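Long-range contacts in extracellular ligand-binding receptor (Rhodopseudomonas palustris, PDB 4F06), which binds p-hydroxybenzoic acid and probably delivers such lignin-derived aromatic acids to an ABC transporter as its solute-binding component: residues P323-V327 against I336-Y341; S107-E111 against D365-Q371; G138-V142 against F163-K169. One frame throughout, in Å; residues are numbered along the deposited sequence. Where two conformers were deposited one is given.

Contact 1 (P323-V327 against I336-Y341); sequences PRGEV and ITQNVY
Arg324 and Gln338 carry the tight side of this contact, in which the corner leading from strand 319-322 into strand 327-329 folds back over the start of strand 336-348. The guanidinium of Arg324 donates through NH1 to Gln338 OE1 at 2.7 Å, reaching the amide oxygen in its carbonyl plane and on a lone pair, although the oxygen lies 22° out of the guanidinium plane. A bend at chi3 (81°) swings the end of the arginine round to that oxygen. Over the centre of one guanidinium face sits the methyl CD1 of Ile336, 3.9 Å from Arg324 CZ. The same methyl packs against Val327, whose CB is 3.7 Å away, while Val327 CG1 lies beside Gln338 CB, the two side chains pointing the same way. The side chain of Val327 lies about 10 Å from a bound p-hydroxybenzoic acid.

Toward exposed Glu326 the fit is looser and water enters. One water bridges Glu326 O and Asn339 N, 2.8 Å from each, spanning a gap in which the two atoms are 4.2 Å apart; a second joins Glu326 N to the side-chain nitrogen of Asn339. Tyr341 closes this end by giving its OH proton to Arg324 O at 2.7 Å, in the carbonyl plane, and Asn339 ND2 donates to that hydroxyl. Gly325 passes close to the hydroxyl, its CA 3.8 Å from Tyr341 OH, and a CB there would collide with it.

Outside both segments, Arg324 forms a salt bridge to Asp290 of helix 283-301 and donates to Thr119 O, and Gln338 NE2 reaches Ser120 O and Gln125 OE1. The buried arginine charge is thus met by a carboxylate and several oxygens, and the chemistry implies a polar junction between the strands, helix 283-301 and the 119-125 region.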
loop_
_atom_site.group_PDB
_atom_site.type_symbol
_atom_site.label_atom_id
_atom_site.label_comp_id
_atom_site.label_asym_id
_atom_site.label_seq_id
_atom_site.Cartn_x
_atom_site.Cartn_y
_atom_site.Cartn_z
ATOM N N PRO A 323 -11.384 0.570 -8.701
ATOM C CA PRO A 323 -11.826 -0.763 -8.263
ATOM C C PRO A 323 -11.969 -0.836 -6.739
ATOM O O PRO A 323 -12.773 -1.623 -6.229
ATOM C CB PRO A 323 -10.713 -1.679 -8.774
ATOM C CG PRO A 323 -10.255 -0.970 -10.031
ATOM C CD PRO A 323 -10.262 0.494 -9.664
ATOM N N ARG A 324 -11.201 -0.012 -5.994
ATOM C CA ARG A 324 -11.269 -0.080 -4.514
ATOM C C ARG A 324 -12.450 0.646 -3.886
ATOM O O ARG A 324 -12.716 0.464 -2.680
ATOM C CB ARG A 324 -9.963 0.481 -3.914
ATOM C CG ARG A 324 -9.918 2.028 -3.894
ATOM C CD ARG A 324 -8.513 2.551 -3.548
ATOM N NE ARG A 324 -7.655 2.527 -4.737
ATOM C CZ ARG A 324 -6.344 2.839 -4.698
ATOM N NH1 ARG A 324 -5.758 3.112 -3.522
ATOM N NH2 ARG A 324 -5.635 2.806 -5.848
ATOM N N GLY A 325 -13.104 1.554 -4.649
ATOM C CA GLY A 325 -14.099 2.501 -4.100
ATOM C C GLY A 325 -13.903 3.866 -4.742
ATOM O O GLY A 325 -12.991 4.067 -5.549
ATOM N N GLU A 326 -14.753 4.819 -4.378
ATOM C CA GLU A 326 -14.594 6.212 -4.846
ATOM C C GLU A 326 -13.316 6.799 -4.267
ATOM O O GLU A 326 -13.023 6.592 -3.079
ATOM C CB GLU A 326 -15.829 7.025 -4.439
ATOM C CG GLU A 326 -17.094 6.472 -5.070
ATOM C CD GLU A 326 -18.314 7.351 -5.002
ATOM O OE1 GLU A 326 -18.426 8.230 -4.117
ATOM O OE2 GLU A 326 -19.203 7.105 -5.840
ATOM N N VAL A 327 -12.544 7.508 -5.091
ATOM C CA VAL A 327 -11.255 8.081 -4.662
ATOM C C VAL A 327 -11.078 9.458 -5.259
ATOM O O VAL A 327 -11.775 9.849 -6.200
ATOM C CB VAL A 327 -10.062 7.190 -5.069
ATOM C CG1 VAL A 327 -10.120 5.831 -4.379
ATOM C CG2 VAL A 327 -9.960 7.065 -6.584
ATOM N N ILE A 336 -3.932 10.090 -2.374
ATOM C CA ILE A 336 -5.291 9.573 -2.681
ATOM C C ILE A 336 -6.169 9.503 -1.422
ATOM O O ILE A 336 -5.889 8.766 -0.487
ATOM C CB ILE A 336 -5.139 8.212 -3.403
ATOM C CG1 ILE A 336 -6.479 7.764 -3.996
ATOM C CG2 ILE A 336 -4.474 7.144 -2.535
ATOM C CD1 ILE A 336 -6.349 6.679 -5.054
ATOM N N THR A 337 -7.265 10.302 -1.434
ATOM C CA THR A 337 -8.313 10.177 -0.440
ATOM C C THR A 337 -9.201 8.996 -0.819
ATOM O O THR A 337 -9.560 8.851 -1.990
ATOM C CB THR A 337 -9.129 11.468 -0.400
ATOM O OG1 THR A 337 -8.273 12.466 0.152
ATOM C CG2 THR A 337 -10.372 11.336 0.502
ATOM N N GLN A 338 -9.540 8.142 0.137
ATOM C CA GLN A 338 -10.204 6.881 -0.205
ATOM C C GLN A 338 -10.870 6.321 1.025
ATOM O O GLN A 338 -10.517 6.598 2.184
ATOM C CB GLN A 338 -9.165 5.886 -0.737
ATOM C CG GLN A 338 -8.064 5.509 0.291
ATOM C CD GLN A 338 -6.945 4.772 -0.405
ATOM O OE1 GLN A 338 -7.172 4.151 -1.430
ATOM N NE2 GLN A 338 -5.717 4.815 0.150
ATOM N N ASN A 339 -11.820 5.415 0.793
ATOM C CA ASN A 339 -12.408 4.655 1.912
ATOM C C ASN A 339 -11.355 3.755 2.562
ATOM O O ASN A 339 -10.428 3.233 1.889
ATOM C CB ASN A 339 -13.481 3.717 1.355
ATOM C CG ASN A 339 -14.618 4.445 0.676
ATOM O OD1 ASN A 339 -14.806 5.672 0.849
ATOM N ND2 ASN A 339 -15.403 3.678 -0.083
ATOM N N VAL A 340 -11.497 3.565 3.870
ATOM C CA VAL A 340 -10.761 2.518 4.589
ATOM C C VAL A 340 -11.777 1.551 5.129
ATOM O O VAL A 340 -12.797 1.988 5.701
ATOM C CB VAL A 340 -9.886 3.146 5.717
ATOM C CG1 VAL A 340 -9.220 2.049 6.554
ATOM C CG2 VAL A 340 -8.828 4.066 5.091
ATOM N N TYR A 341 -11.582 0.264 4.906
ATOM C CA TYR A 341 -12.565 -0.732 5.300
ATOM C C TYR A 341 -12.019 -1.543 6.484
ATOM O O TYR A 341 -10.830 -1.840 6.551
ATOM C CB TYR A 341 -12.861 -1.690 4.120
ATOM C CG TYR A 341 -13.281 -0.987 2.858
ATOM C CD1 TYR A 341 -12.332 -0.560 1.900
ATOM C CD2 TYR A 341 -14.636 -0.769 2.593
ATOM C CE1 TYR A 341 -12.706 0.091 0.753
ATOM C CE2 TYR A 341 -15.012 -0.164 1.406
ATOM C CZ TYR A 341 -14.067 0.267 0.482
ATOM O OH TYR A 341 -14.479 0.892 -0.677
HETATM O O HOH W 1 -12.554 4.231 -1.666
HETATM O O HOH W 2 -17.225 4.238 -2.592
#

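Contact 2 (S107-E111 against D365-Q371); sequences SSITE and DWGLAKQ
Ser107 gives its hydroxyl proton to Asp365, OG lying 2.7 Å from OD1 on the syn lone pair of the carboxylate. This bond joins the 3-10 segment 107-111, in the loop after strand 99-101, to a short, weakly bonded helical turn near the C-terminus. Asp365 is the N-cap of that turn: with CG anti to the backbone N (chi1 178°), its carboxylate folds forward and OD1 also accepts from Gly367 N at 3.0 Å, this donor standing well above the carboxylate plane. Thr122 OG1 is a further partner of OD1. The second oxygen, OD2, receives a water that lies 2.9 Å from Thr110 OG1, giving a second polar path between the segments.

Beside the carboxylate, Leu368 drives its isobutyl end into the 3-10 turn. With CG anti to the carbonyl carbon (chi1 -61°) the branch points at the 3-10 segment; CD1 meets Thr110 OG1 at 3.6 Å and the carbonyl of Ser107, and CD2 is 3.5 Å from Glu111 OE1. The glutamate and leucine chains slide past each other in opposite directions, bringing the aliphatic CG of Glu111 alongside CD1. Gly367 faces Ser107 so closely that a CB on it would run into the serine OG. The Glu111 side chain is about 4 Å from a bound sodium ion.

With an alanine at Asp365, Ser107 OG and Gly367 N would probably lose their shared acceptor and the helical turn its cap. One carboxylate oxygen, gripped by two hydroxyls and a backbone N-H, thus ties the C-terminal helical turn to the 107-111 loop, and the buried negative charge is probably eased by these donors.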
loop_
_atom_site.group_PDB
_atom_site.type_symbol
_atom_site.label_atom_id
_atom_site.label_comp_id
_atom_site.label_asym_id
_atom_site.label_seq_id
_atom_site.Cartn_x
_atom_site.Cartn_y
_atom_site.Cartn_z
ATOM N N SER A 107 3.786 8.987 5.409
ATOM C CA SER A 107 3.043 10.220 5.056
ATOM C C SER A 107 3.939 11.265 4.414
ATOM O O SER A 107 3.546 11.878 3.428
ATOM C CB SER A 107 2.372 10.827 6.299
ATOM O OG SER A 107 1.259 10.067 6.714
ATOM N N SER A 108 5.126 11.501 4.968
ATOM C CA SER A 108 5.951 12.612 4.518
ATOM C C SER A 108 6.522 12.447 3.117
ATOM O O SER A 108 7.097 13.406 2.603
ATOM C CB SER A 108 7.095 12.874 5.492
ATOM O OG SER A 108 7.945 11.733 5.517
ATOM N N ILE A 109 6.393 11.277 2.475
ATOM C CA ILE A 109 6.983 11.120 1.138
ATOM C C ILE A 109 6.463 12.216 0.205
ATOM O O ILE A 109 7.220 12.755 -0.593
ATOM C CB ILE A 109 6.683 9.725 0.589
ATOM C CG1 ILE A 109 7.443 8.655 1.395
ATOM C CG2 ILE A 109 7.038 9.653 -0.905
ATOM C CD1 ILE A 109 7.065 7.224 1.037
ATOM N N THR A 110 5.162 12.535 0.233
ATOM C CA THR A 110 4.619 13.525 -0.716
ATOM C C THR A 110 5.192 14.925 -0.470
ATOM O O THR A 110 5.168 15.732 -1.389
ATOM C CB THR A 110 3.075 13.550 -0.684
ATOM O OG1 THR A 110 2.662 13.756 0.680
ATOM C CG2 THR A 110 2.459 12.273 -1.220
ATOM N N GLU A 111 5.691 15.180 0.734
ATOM C CA GLU A 111 6.263 16.488 1.045
ATOM C C GLU A 111 7.668 16.649 0.481
ATOM O O GLU A 111 8.223 17.747 0.549
ATOM C CB GLU A 111 6.306 16.732 2.574
ATOM C CG GLU A 111 4.910 16.740 3.201
ATOM C CD GLU A 111 5.051 16.872 4.710
ATOM O OE1 GLU A 111 5.645 15.948 5.365
ATOM O OE2 GLU A 111 4.569 17.873 5.246
ATOM N N ASP A 365 -4.929 11.606 4.153
ATOM C CA ASP A 365 -3.712 11.235 4.872
ATOM C C ASP A 365 -3.720 11.907 6.238
ATOM O O ASP A 365 -3.257 13.048 6.379
ATOM C CB ASP A 365 -2.458 11.599 4.062
ATOM C CG ASP A 365 -1.205 11.269 4.814
ATOM O OD1 ASP A 365 -1.264 10.556 5.855
ATOM O OD2 ASP A 365 -0.126 11.706 4.376
ATOM N N TRP A 366 -4.201 11.226 7.268
ATOM C CA TRP A 366 -4.236 11.816 8.580
ATOM C C TRP A 366 -2.873 12.206 9.124
ATOM O O TRP A 366 -2.815 12.977 10.072
ATOM C CB TRP A 366 -4.903 10.871 9.579
ATOM C CG TRP A 366 -6.345 10.583 9.311
ATOM C CD1 TRP A 366 -6.931 9.375 8.957
ATOM C CD2 TRP A 366 -7.411 11.539 9.433
ATOM N NE1 TRP A 366 -8.310 9.522 8.852
ATOM C CE2 TRP A 366 -8.651 10.821 9.094
ATOM C CE3 TRP A 366 -7.463 12.895 9.721
ATOM C CZ2 TRP A 366 -9.897 11.469 9.080
ATOM C CZ3 TRP A 366 -8.720 13.532 9.727
ATOM C CH2 TRP A 366 -9.901 12.832 9.391
ATOM N N GLY A 367 -1.763 11.673 8.567
ATOM C CA GLY A 367 -0.438 12.089 9.023
ATOM C C GLY A 367 -0.099 13.527 8.680
ATOM O O GLY A 367 0.753 14.139 9.328
ATOM N N LEU A 368 -0.748 14.089 7.660
ATOM C CA LEU A 368 -0.484 15.471 7.196
ATOM C C LEU A 368 -1.690 16.377 7.390
ATOM O O LEU A 368 -1.542 17.603 7.397
ATOM C CB LEU A 368 -0.119 15.478 5.719
ATOM C CG LEU A 368 1.139 14.698 5.372
ATOM C CD1 LEU A 368 1.383 14.846 3.872
ATOM C CD2 LEU A 368 2.339 15.110 6.220
ATOM N N ALA A 369 -2.882 15.816 7.517
ATOM C CA ALA A 369 -4.112 16.642 7.450
ATOM C C ALA A 369 -4.240 17.648 8.622
ATOM O O ALA A 369 -4.917 18.675 8.471
ATOM C CB ALA A 369 -5.353 15.760 7.360
ATOM N N LYS A 370 -3.594 17.399 9.764
ATOM C CA LYS A 370 -3.724 18.311 10.906
ATOM C C LYS A 370 -2.505 19.194 11.094
ATOM O O LYS A 370 -2.414 19.933 12.061
ATOM C CB LYS A 370 -4.053 17.551 12.194
ATOM C CG LYS A 370 -5.437 16.941 12.150
ATOM C CD LYS A 370 -5.797 16.370 13.501
ATOM C CE LYS A 370 -6.995 15.448 13.389
ATOM N NZ LYS A 370 -7.440 14.982 14.734
ATOM N N GLN A 371 -1.567 19.135 10.149
ATOM C CA GLN A 371 -0.416 20.057 10.170
ATOM C C GLN A 371 -0.903 21.450 9.821
ATOM O O GLN A 371 -1.570 21.601 8.802
ATOM C CB GLN A 371 0.617 19.583 9.150
ATOM C CG GLN A 371 1.326 18.340 9.652
ATOM C CD GLN A 371 2.494 17.967 8.778
ATOM O OE1 GLN A 371 2.745 18.592 7.743
ATOM N NE2 GLN A 371 3.216 16.929 9.186
HETATM O O HOH W 3 0.595 12.072 1.719
#

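Contact 3 (G138-V142 against F163-K169); sequences GATKV and FEAEGGK
A parallel strand pairing backed by one aromatic ring joins 138-142 to 163-169, at the end of a beta-alpha-beta unit where both strands begin and helix 150-165 ends. Lys141 pairs with Lys169, and two backbone bonds flank the pair: Lys169 N donates to Thr140 O at 3.0 Å, and Val142 N donates to Lys169 O at 2.9 Å. A water adds to the first of these, donating both to Thr140 O and to Gly167 O.

Inside the unit, Phe163 leans from the last turn of the helix onto the strand. Its CG is anti to the backbone N (chi1 -169°), which carries the ring toward 138-142, where CE2 lies 3.5 Å from Val142 CG2 and CZ is 4.0 Å from Ala139 CB. Ala139 O comes to the ring edge, and Gly168 CA rests over one face, displaced toward the rim; a CB on Gly168 would clash with the ring. Ala131 and Ala134 of helix 123-136 also touch Phe163.

On the sheet face shared by the two lysines, their chains run side by side in the same direction, with Lys141 NZ 3.3 Å from Lys169 CD. The two ammonium groups are also close, a proximity that probably costs some electrostatic energy. Thr140 OG1 turns instead to Asp196.

Gly138 after helix 123-136 and Gly167 after helix 150-165 each complete a Schellman motif with positive phi. Strand, helix and parallel strand together form the beta-alpha-beta crossover on which the lobes of periplasmic binding proteins are built.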
loop_
_atom_site.group_PDB
_atom_site.type_symbol
_atom_site.label_atom_id
_atom_site.label_comp_id
_atom_site.label_asym_id
_atom_site.label_seq_id
_atom_site.Cartn_x
_atom_site.Cartn_y
_atom_site.Cartn_z
ATOM N N GLY A 138 -13.869 -3.255 22.061
ATOM C CA GLY A 138 -13.712 -3.462 23.495
ATOM C C GLY A 138 -12.278 -3.609 23.962
ATOM O O GLY A 138 -12.064 -3.947 25.111
ATOM N N ALA A 139 -11.285 -3.307 23.118
ATOM C CA ALA A 139 -9.900 -3.418 23.581
ATOM C C ALA A 139 -9.633 -2.394 24.643
ATOM O O ALA A 139 -10.136 -1.261 24.571
ATOM C CB ALA A 139 -8.920 -3.214 22.429
ATOM N N THR A 140 -8.835 -2.773 25.627
ATOM C CA THR A 140 -8.461 -1.782 26.623
ATOM C C THR A 140 -6.968 -1.623 26.785
ATOM O O THR A 140 -6.523 -0.489 27.026
ATOM C CB THR A 140 -9.049 -2.104 27.990
ATOM O OG1 THR A 140 -8.673 -3.429 28.328
ATOM C CG2 THR A 140 -10.548 -2.054 27.926
ATOM N N LYS A 141 -6.207 -2.723 26.658
ATOM C CA LYS A 141 -4.750 -2.656 26.727
ATOM C C LYS A 141 -4.156 -3.278 25.455
ATOM O O LYS A 141 -4.355 -4.464 25.182
ATOM C CB LYS A 141 -4.258 -3.410 27.958
ATOM C CG LYS A 141 -4.709 -2.755 29.267
ATOM C CD LYS A 141 -4.069 -3.480 30.460
ATOM C CE LYS A 141 -4.678 -3.062 31.792
ATOM N NZ LYS A 141 -4.848 -1.601 31.974
ATOM N N VAL A 142 -3.447 -2.468 24.671
ATOM C CA VAL A 142 -2.919 -2.910 23.385
ATOM C C VAL A 142 -1.399 -2.981 23.414
ATOM O O VAL A 142 -0.741 -2.097 23.994
ATOM C CB VAL A 142 -3.395 -1.959 22.262
ATOM C CG1 VAL A 142 -2.617 -2.187 20.960
ATOM C CG2 VAL A 142 -4.890 -2.174 21.996
ATOM N N PHE A 163 -5.841 5.792 19.651
ATOM C CA PHE A 163 -6.359 4.887 20.693
ATOM C C PHE A 163 -6.356 5.549 22.080
ATOM O O PHE A 163 -7.312 5.426 22.841
ATOM C CB PHE A 163 -5.573 3.556 20.675
ATOM C CG PHE A 163 -6.194 2.478 21.534
ATOM C CD1 PHE A 163 -7.477 1.996 21.260
ATOM C CD2 PHE A 163 -5.441 1.873 22.569
ATOM C CE1 PHE A 163 -8.016 0.973 22.042
ATOM C CE2 PHE A 163 -5.973 0.830 23.317
ATOM C CZ PHE A 163 -7.267 0.392 23.063
ATOM N N GLU A 164 -5.271 6.265 22.392
ATOM C CA GLU A 164 -5.210 6.926 23.701
ATOM C C GLU A 164 -6.231 8.066 23.766
ATOM O O GLU A 164 -6.817 8.282 24.833
ATOM C CB GLU A 164 -3.771 7.404 24.019
ATOM C CG GLU A 164 -2.825 6.200 24.180
ATOM C CD GLU A 164 -1.369 6.566 24.234
ATOM O OE1 GLU A 164 -1.051 7.738 24.496
ATOM O OE2 GLU A 164 -0.507 5.673 23.983
ATOM N N ALA A 165 -6.540 8.749 22.661
ATOM C CA ALA A 165 -7.537 9.805 22.731
ATOM C C ALA A 165 -8.945 9.211 22.999
ATOM O O ALA A 165 -9.815 9.913 23.495
ATOM C CB ALA A 165 -7.533 10.591 21.439
ATOM N N GLU A 166 -9.128 7.942 22.613
ATOM C CA GLU A 166 -10.352 7.165 22.851
ATOM C C GLU A 166 -10.396 6.573 24.291
ATOM O O GLU A 166 -11.362 5.896 24.659
ATOM C CB GLU A 166 -10.442 6.006 21.831
ATOM C CG GLU A 166 -10.628 6.382 20.362
ATOM C CD GLU A 166 -12.077 6.632 19.949
ATOM O OE1 GLU A 166 -13.010 6.010 20.503
ATOM O OE2 GLU A 166 -12.282 7.464 19.050
ATOM N N GLY A 167 -9.357 6.801 25.099
ATOM C CA GLY A 167 -9.301 6.236 26.471
ATOM C C GLY A 167 -8.600 4.897 26.583
ATOM O O GLY A 167 -8.567 4.315 27.658
ATOM N N GLY A 168 -8.082 4.375 25.465
ATOM C CA GLY A 168 -7.310 3.146 25.486
ATOM C C GLY A 168 -5.926 3.293 26.075
ATOM O O GLY A 168 -5.368 4.387 26.104
ATOM N N LYS A 169 -5.333 2.179 26.474
ATOM C CA LYS A 169 -3.971 2.157 26.996
ATOM C C LYS A 169 -3.105 1.332 26.058
ATOM O O LYS A 169 -3.492 0.256 25.608
ATOM C CB LYS A 169 -3.994 1.493 28.379
ATOM C CG LYS A 169 -4.778 2.256 29.452
ATOM C CD LYS A 169 -4.805 1.482 30.766
ATOM C CE LYS A 169 -5.519 2.238 31.881
ATOM N NZ LYS A 169 -5.221 1.632 33.216
HETATM O O HOH W 4 -8.390 1.338 28.393
#

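Overall arrangement
Along the chain the 107-111 segment comes first, then contact 3, contact 1 and finally the C-terminal half of contact 2, so contact 2 spans a loop that holds both the others. Contacts 1 and 2 have centres about 17 Å apart and nearest atoms about 5 Å apart; contact 3 lies about 26 Å and 24 Å from them, centre to centre. Contacts 1 and 3 reach the same mixed sheet, one through strand 336-348 and the other through strands 141-147 and 169-176. Contact 3 is peripheral lobe packing; contact 1 is local, between neighbouring late segments, whereas contact 2 brings the C-terminal turn back to residues 107-111, both lying nearer the centre of the chain.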